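Local coordinates for SufC protein (Thermus thermophilus, PDB 2D2E), which binds and hydrolyses ATP as a cytoplasmic ABC-type ATPase, probably in support of Suf-dependent iron-sulfur cluster assembly, at residues A[41-46]-A[168-173]; A[33-38]-A[204-209]. All coordinates share one frame; numbering follows the deposited sequence. Where two conformers were deposited one is given.

Interaction 1: residues A[41-46]-A[168-173]; sequences GKSTLG and DETDSG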
ATOM      1  N   GLY A  41       2.088  13.229  -8.736  1.00 14.86           N
ATOM      2  CA  GLY A  41       2.191  13.145  -7.293  1.00 17.13           C
ATOM      3  C   GLY A  41       1.737  11.908  -6.544  1.00 15.11           C
ATOM      4  O   GLY A  41       2.160  11.689  -5.413  1.00 14.30           O
ATOM      5  N   LYS A  42       0.907  11.082  -7.170  0.50 12.19           N
ATOM      6  CA  LYS A  42       0.388   9.902  -6.480  0.50 10.00           C
ATOM      7  C   LYS A  42       1.459   8.960  -5.943  0.50 12.02           C
ATOM      8  O   LYS A  42       1.387   8.510  -4.793  1.00 13.93           O
ATOM      9  CB  LYS A  42      -0.580   9.131  -7.397  0.50 11.36           C
ATOM     10  CG  LYS A  42       0.061   8.549  -8.662  0.50 11.82           C
ATOM     11  CD  LYS A  42      -0.947   7.740  -9.490  0.50 16.10           C
ATOM     12  CE  LYS A  42      -0.391   7.394 -10.883  0.50 17.02           C
ATOM     13  NZ  LYS A  42       0.924   6.658 -10.838  0.50 13.09           N
ATOM     14  N   SER A  43       2.460   8.657  -6.761  1.00 11.72           N
ATOM     15  CA  SER A  43       3.503   7.748  -6.331  1.00 10.67           C
ATOM     16  C   SER A  43       4.485   8.418  -5.384  1.00 11.75           C
ATOM     17  O   SER A  43       5.031   7.746  -4.514  1.00 13.84           O
ATOM     18  CB  SER A  43       4.216   7.124  -7.528  1.00 13.47           C
ATOM     19  OG  SER A  43       3.351   6.221  -8.206  1.00 16.43           O
ATOM     20  N   THR A  44       4.669   9.730  -5.541  1.00 10.53           N
ATOM     21  CA  THR A  44       5.534  10.468  -4.635  1.00 12.91           C
ATOM     22  C   THR A  44       4.882  10.439  -3.243  1.00 16.03           C
ATOM     23  O   THR A  44       5.576  10.284  -2.222  1.00 13.17           O
ATOM     24  CB  THR A  44       5.718  11.911  -5.115  1.00 16.98           C
ATOM     25  OG1 THR A  44       6.580  11.904  -6.266  1.00 17.63           O
ATOM     26  CG2 THR A  44       6.341  12.790  -4.016  1.00 19.65           C
ATOM     27  N   LEU A  45       3.553  10.561  -3.203  1.00 12.99           N
ATOM     28  CA  LEU A  45       2.852  10.505  -1.916  1.00 10.61           C
ATOM     29  C   LEU A  45       3.111   9.154  -1.243  1.00 10.37           C
ATOM     30  O   LEU A  45       3.361   9.082  -0.031  1.00 12.00           O
ATOM     31  CB  LEU A  45       1.340  10.710  -2.094  1.00 11.76           C
ATOM     32  CG  LEU A  45       0.531  10.548  -0.791  1.00 10.46           C
ATOM     33  CD1 LEU A  45       0.910  11.633   0.213  1.00 13.34           C
ATOM     34  CD2 LEU A  45      -0.964  10.652  -1.091  1.00 11.99           C
ATOM     35  N   GLY A  46       3.066   8.077  -2.023  1.00 12.96           N
ATOM     36  CA  GLY A  46       3.322   6.769  -1.456  1.00 12.23           C
ATOM     37  C   GLY A  46       4.723   6.663  -0.871  1.00 15.37           C
ATOM     38  O   GLY A  46       4.899   6.055   0.163  1.00 14.51           O
ATOM     39  N   ASP A 168       1.128   0.681  -3.892  1.00  8.83           N
ATOM     40  CA  ASP A 168       1.231   1.356  -5.189  1.00 11.33           C
ATOM     41  C   ASP A 168       1.420   0.278  -6.265  1.00  7.74           C
ATOM     42  O   ASP A 168       2.465  -0.391  -6.308  1.00 11.12           O
ATOM     43  CB  ASP A 168       2.393   2.349  -5.154  1.00 12.82           C
ATOM     44  CG  ASP A 168       2.460   3.227  -6.406  1.00 17.61           C
ATOM     45  OD1 ASP A 168       3.134   4.281  -6.370  1.00 15.98           O
ATOM     46  OD2 ASP A 168       1.847   2.854  -7.427  1.00 12.95           O
ATOM     47  N   GLU A 169       0.390   0.105  -7.107  1.00  8.35           N
ATOM     48  CA  GLU A 169       0.403  -0.920  -8.131  1.00  9.73           C
ATOM     49  C   GLU A 169       0.617  -0.355  -9.517  1.00  7.64           C
ATOM     50  O   GLU A 169       0.324  -1.024 -10.513  1.00 10.74           O
ATOM     51  CB  GLU A 169      -0.894  -1.736  -8.084  1.00  9.79           C
ATOM     52  CG  GLU A 169      -1.199  -2.290  -6.660  1.00 10.21           C
ATOM     53  CD  GLU A 169       0.003  -3.006  -6.055  1.00 12.57           C
ATOM     54  OE1 GLU A 169       0.302  -2.806  -4.864  1.00 14.20           O
ATOM     55  OE2 GLU A 169       0.669  -3.777  -6.773  1.00 13.60           O
ATOM     56  N   THR A 170       1.114   0.881  -9.575  1.00  9.51           N
ATOM     57  CA  THR A 170       1.399   1.497 -10.869  1.00 11.47           C
ATOM     58  C   THR A 170       2.419   0.640 -11.601  1.00 11.56           C
ATOM     59  O   THR A 170       2.330   0.477 -12.811  1.00 10.78           O
ATOM     60  CB  THR A 170       1.994   2.900 -10.700  1.00 10.36           C
ATOM     61  OG1 THR A 170       1.061   3.721  -9.973  1.00 17.01           O
ATOM     62  CG2 THR A 170       2.272   3.546 -12.057  1.00 18.33           C
ATOM     63  N   ASP A 171       3.382   0.085 -10.874  1.00 12.13           N
ATOM     64  CA  ASP A 171       4.412  -0.708 -11.540  1.00 11.41           C
ATOM     65  C   ASP A 171       3.918  -2.034 -12.125  1.00 11.83           C
ATOM     66  O   ASP A 171       4.647  -2.692 -12.873  1.00 13.38           O
ATOM     67  CB  ASP A 171       5.598  -0.910 -10.585  1.00 13.55           C
ATOM     68  CG  ASP A 171       5.256  -1.785  -9.387  1.00 17.43           C
ATOM     69  OD1 ASP A 171       4.064  -1.966  -9.067  1.00 16.03           O
ATOM     70  OD2 ASP A 171       6.209  -2.283  -8.752  1.00 26.12           O
ATOM     71  N   SER A 172       2.674  -2.417 -11.821  1.00 10.90           N
ATOM     72  CA  SER A 172       2.106  -3.641 -12.398  1.00  9.29           C
ATOM     73  C   SER A 172       1.421  -3.388 -13.743  1.00 13.52           C
ATOM     74  O   SER A 172       1.182  -4.323 -14.509  1.00 13.11           O
ATOM     75  CB  SER A 172       1.092  -4.287 -11.446  1.00 16.08           C
ATOM     76  OG  SER A 172       1.766  -4.870 -10.343  1.00 12.24           O
ATOM     77  N   GLY A 173       1.102  -2.124 -14.023  1.00 11.69           N
ATOM     78  CA  GLY A 173       0.425  -1.802 -15.269  1.00  8.81           C
ATOM     79  C   GLY A 173      -0.840  -2.621 -15.454  1.00 12.73           C
ATOM     80  O   GLY A 173      -1.685  -2.688 -14.550  1.00 12.23           O
TER
HETATM   81  O   HOH W   1       4.593   5.045  -4.272  1.00 18.25           O
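Ser-43 and Asp-168 join the Walker A helix to the end of the Walker B strand, the pairing of motifs on which the nucleotide site of an ABC ATPase is built; in another structure of this protein Lys-42 and Ser-43 bind ADP and magnesium, neither bound here. Hydrogen bonds between side chains dominate. Ser-43 OG donates to Asp-168 OD1 at 2.7 Å, on the syn lone pair. With chi1 at -173°, CG of Asp-168 lies opposite the backbone N and the carboxylate projects to the Walker A helix; its other oxygen serves its own loop: Thr-170 OG1 donates to the syn side of Asp-168 OD2 at 2.8 Å, and Thr-170 N meets OD2 nearly end-on, closing an Asx turn. Replacing Asp-168 by an alanine removes both oxygens and would probably leave Ser-43 OG, Thr-170 OG1 and Thr-170 N without these acceptors, and the turn freer to relax. In one of two conformers, Lys-42 bends at its last torsion (chi4 56°); NZ donates to Thr-170 OG1 at 3.1 Å, tip to tip, and also bonds to Asn-38 OD1, its stronger partner. One water completes the contact, donating to Ser-43 O and Asp-168 OD1 at 2.7 Å each.

Interaction 2: residues A[33-38]-A[204-209]; sequences ALMGPN and RILNYI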
ATOM      1  N   ALA A  33      -8.940   4.320  -3.390  1.00  9.69           N
ATOM      2  CA  ALA A  33      -8.039   4.349  -4.540  1.00  6.98           C
ATOM      3  C   ALA A  33      -7.496   5.780  -4.724  1.00  9.54           C
ATOM      4  O   ALA A  33      -8.220   6.762  -4.476  1.00 11.25           O
ATOM      5  CB  ALA A  33      -8.815   3.924  -5.823  1.00 10.17           C
ATOM      6  N   LEU A  34      -6.229   5.894  -5.153  1.00  9.35           N
ATOM      7  CA  LEU A  34      -5.617   7.188  -5.468  1.00  7.41           C
ATOM      8  C   LEU A  34      -5.117   7.025  -6.903  1.00  9.04           C
ATOM      9  O   LEU A  34      -4.192   6.250  -7.168  1.00 10.15           O
ATOM     10  CB  LEU A  34      -4.426   7.521  -4.557  1.00 10.90           C
ATOM     11  CG  LEU A  34      -3.692   8.820  -4.954  1.00  9.28           C
ATOM     12  CD1 LEU A  34      -4.631  10.035  -4.996  1.00 12.61           C
ATOM     13  CD2 LEU A  34      -2.561   9.038  -3.969  1.00 11.45           C
ATOM     14  N   MET A  35      -5.755   7.756  -7.809  1.00  8.58           N
ATOM     15  CA  MET A  35      -5.432   7.703  -9.232  1.00  8.45           C
ATOM     16  C   MET A  35      -4.848   9.026  -9.688  1.00 11.27           C
ATOM     17  O   MET A  35      -4.840  10.011  -8.950  1.00 13.81           O
ATOM     18  CB  MET A  35      -6.708   7.412 -10.036  1.00 12.27           C
ATOM     19  CG  MET A  35      -7.346   6.087  -9.693  1.00 17.60           C
ATOM     20  SD  MET A  35      -8.752   5.744 -10.765  1.00 14.97           S
ATOM     21  CE  MET A  35      -7.929   5.497 -12.322  1.00 16.54           C
ATOM     22  N   GLY A  36      -4.342   9.039 -10.912  1.00 11.86           N
ATOM     23  CA  GLY A  36      -3.817  10.280 -11.436  1.00 13.22           C
ATOM     24  C   GLY A  36      -2.849  10.037 -12.571  1.00  9.36           C
ATOM     25  O   GLY A  36      -2.444   8.899 -12.819  1.00 12.95           O
ATOM     26  N   PRO A  37      -2.487  11.092 -13.302  1.00 13.31           N
ATOM     27  CA  PRO A  37      -1.535  10.963 -14.402  1.00 21.22           C
ATOM     28  C   PRO A  37      -0.205  10.611 -13.715  1.00 22.36           C
ATOM     29  O   PRO A  37      -0.002  10.964 -12.550  1.00 25.28           O
ATOM     30  CB  PRO A  37      -1.496  12.376 -14.990  1.00 21.61           C
ATOM     31  CG  PRO A  37      -2.849  12.952 -14.636  1.00 22.02           C
ATOM     32  CD  PRO A  37      -3.058  12.452 -13.231  1.00 16.40           C
ATOM     33  N   ASN A  38       0.693   9.909 -14.396  1.00 20.91           N
ATOM     34  CA  ASN A  38       1.970   9.594 -13.756  1.00 21.84           C
ATOM     35  C   ASN A  38       2.809  10.872 -13.585  1.00 18.10           C
ATOM     36  O   ASN A  38       2.804  11.748 -14.452  1.00 22.20           O
ATOM     37  CB  ASN A  38       2.723   8.541 -14.563  1.00 24.25           C
ATOM     38  CG  ASN A  38       2.001   7.208 -14.573  1.00 22.52           C
ATOM     39  OD1 ASN A  38       1.503   6.754 -13.539  1.00 22.38           O
ATOM     40  ND2 ASN A  38       1.942   6.568 -15.738  1.00 19.18           N
ATOM     41  N   ARG A 204      -8.050  -0.592 -14.077  0.50 13.67           N
ATOM     42  CA  ARG A 204      -8.166  -2.059 -14.063  0.50 12.51           C
ATOM     43  C   ARG A 204      -8.265  -2.766 -12.719  0.50 11.48           C
ATOM     44  O   ARG A 204      -9.202  -3.529 -12.489  0.50 13.55           O
ATOM     45  CB  ARG A 204      -7.031  -2.704 -14.870  0.50 12.29           C
ATOM     46  CG  ARG A 204      -7.279  -4.187 -15.204  0.50 17.78           C
ATOM     47  CD  ARG A 204      -8.565  -4.364 -16.027  0.50 21.52           C
ATOM     48  NE  ARG A 204      -8.597  -3.439 -17.160  0.50 23.96           N
ATOM     49  CZ  ARG A 204      -7.918  -3.602 -18.292  0.50 27.61           C
ATOM     50  NH1 ARG A 204      -7.155  -4.675 -18.467  0.50 33.05           N
ATOM     51  NH2 ARG A 204      -7.975  -2.672 -19.236  0.50 20.59           N
ATOM     52  N   ILE A 205      -7.309  -2.530 -11.831  1.00 11.61           N
ATOM     53  CA  ILE A 205      -7.339  -3.221 -10.539  1.00 10.70           C
ATOM     54  C   ILE A 205      -8.606  -2.987  -9.723  1.00 12.94           C
ATOM     55  O   ILE A 205      -8.979  -3.822  -8.873  1.00 12.62           O
ATOM     56  CB  ILE A 205      -6.065  -2.874  -9.709  1.00  9.62           C
ATOM     57  CG1 ILE A 205      -5.912  -3.860  -8.534  1.00  9.44           C
ATOM     58  CG2 ILE A 205      -6.135  -1.428  -9.199  1.00 12.37           C
ATOM     59  CD1 ILE A 205      -4.577  -3.703  -7.786  1.00 12.40           C
ATOM     60  N   LEU A 206      -9.275  -1.868  -9.983  1.00 11.62           N
ATOM     61  CA  LEU A 206     -10.464  -1.520  -9.224  1.00 12.03           C
ATOM     62  C   LEU A 206     -11.685  -2.345  -9.584  1.00 13.75           C
ATOM     63  O   LEU A 206     -12.744  -2.220  -8.953  1.00 15.60           O
ATOM     64  CB  LEU A 206     -10.721  -0.011  -9.333  1.00 14.28           C
ATOM     65  CG  LEU A 206      -9.503   0.793  -8.871  1.00  8.37           C
ATOM     66  CD1 LEU A 206      -9.780   2.293  -9.016  1.00 10.40           C
ATOM     67  CD2 LEU A 206      -9.163   0.468  -7.419  1.00 10.57           C
ATOM     68  N   ASN A 207     -11.534  -3.188 -10.598  1.00 13.10           N
ATOM     69  CA  ASN A 207     -12.610  -4.107 -10.965  1.00 13.71           C
ATOM     70  C   ASN A 207     -12.458  -5.330 -10.050  1.00 17.98           C
ATOM     71  O   ASN A 207     -13.414  -6.106  -9.871  1.00 20.75           O
ATOM     72  CB  ASN A 207     -12.479  -4.525 -12.422  1.00 15.67           C
ATOM     73  CG  ASN A 207     -12.773  -3.384 -13.370  1.00 16.70           C
ATOM     74  OD1 ASN A 207     -13.825  -2.749 -13.279  1.00 21.09           O
ATOM     75  ND2 ASN A 207     -11.849  -3.110 -14.272  1.00 22.01           N
ATOM     76  N   TYR A 208     -11.265  -5.497  -9.462  1.00 14.51           N
ATOM     77  CA  TYR A 208     -11.015  -6.621  -8.555  1.00 15.06           C
ATOM     78  C   TYR A 208     -11.069  -6.176  -7.090  1.00 18.59           C
ATOM     79  O   TYR A 208     -11.428  -6.958  -6.223  1.00 15.91           O
ATOM     80  CB  TYR A 208      -9.643  -7.311  -8.820  1.00 13.26           C
ATOM     81  CG  TYR A 208      -9.327  -7.490 -10.272  1.00 13.58           C
ATOM     82  CD1 TYR A 208      -8.152  -6.985 -10.817  1.00 14.40           C
ATOM     83  CD2 TYR A 208     -10.234  -8.127 -11.133  1.00 21.98           C
ATOM     84  CE1 TYR A 208      -7.889  -7.087 -12.193  1.00 22.54           C
ATOM     85  CE2 TYR A 208      -9.971  -8.240 -12.506  1.00 23.50           C
ATOM     86  CZ  TYR A 208      -8.802  -7.713 -13.026  1.00 23.67           C
ATOM     87  OH  TYR A 208      -8.549  -7.796 -14.386  1.00 27.46           O
ATOM     88  N   ILE A 209     -10.719  -4.911  -6.838  1.00 15.82           N
ATOM     89  CA  ILE A 209     -10.767  -4.339  -5.490  1.00 15.77           C
ATOM     90  C   ILE A 209     -11.738  -3.174  -5.603  1.00 17.76           C
ATOM     91  O   ILE A 209     -11.349  -2.101  -6.052  1.00 15.49           O
ATOM     92  CB  ILE A 209      -9.406  -3.722  -5.032  1.00 16.79           C
ATOM     93  CG1 ILE A 209      -8.269  -4.723  -5.194  1.00 14.14           C
ATOM     94  CG2 ILE A 209      -9.513  -3.280  -3.576  1.00 17.15           C
ATOM     95  CD1 ILE A 209      -6.876  -4.189  -4.770  1.00 14.84           C
TER
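Leu-206 packs against Ala-33 and Met-35, and its path illustrates how one branched side chain can cover two residues of the same strand face. The CB of Leu-206 leaves the backbone toward the strand. With chi1 at -56°, CG lies beside the backbone N and opposite the carbonyl carbon, and the fork at CG delivers both methyls to the strand. CD1 makes the closest approach, 3.7 Å to Ala-33 CB, and also lies 4.0 Å from Met-35 SD, and so spans two residues. Of the two strand residues, CD2 meets the alanine, 3.8 Å from Ala-33 CB, so that this small methyl is gripped by both branches of the fork. Met-35 comes alongside: its chain and that of Leu-206 run past each other in opposite directions, and the thioether sulfur does the touching. The contact is wholly apolar and buried, with no hydrogen bond crossing it. Between Ala-33 and Met-35, Leu-34 points to the other side of the sheet, the usual alternation of a strand. Leu-206 itself sits on a compact turn, where Ile-205 O accepts from both Tyr-208 N and Ile-209 N, each at 2.9 Å. Beyond it, the ring of Tyr-208 packs on helix 176-189, while Met-35 also meets Tyr-239 of helix 239-244. The strand covered here is the one that runs into the Walker A loop and then helix 42-50, the strand-loop-helix unit of P-loop NTPases.

In the fold
From the N terminus, the chain enters interaction 2 on strand 31-35, passes through the Walker A loop and reaches interaction 1 at the start of helix 42-50. A long excursion, richer in helix than in strand, follows before strand 164-168 returns to close interaction 1. Helix 176-189 and strand 195-199 then lead to residues 204-209, which close interaction 2, so the loop closed by interaction 1 is nested inside that closed by interaction 2. Their centres lie about 10 Å apart, and they touch: Leu-45 CD2 rests 3.7 Å from Leu-34 CD2, and Glu-169 CG 3.8 Å from Ile-205 CD1. Together they tie the core sheet, the nucleotide-binding helix and the connection leading to strand 213-218.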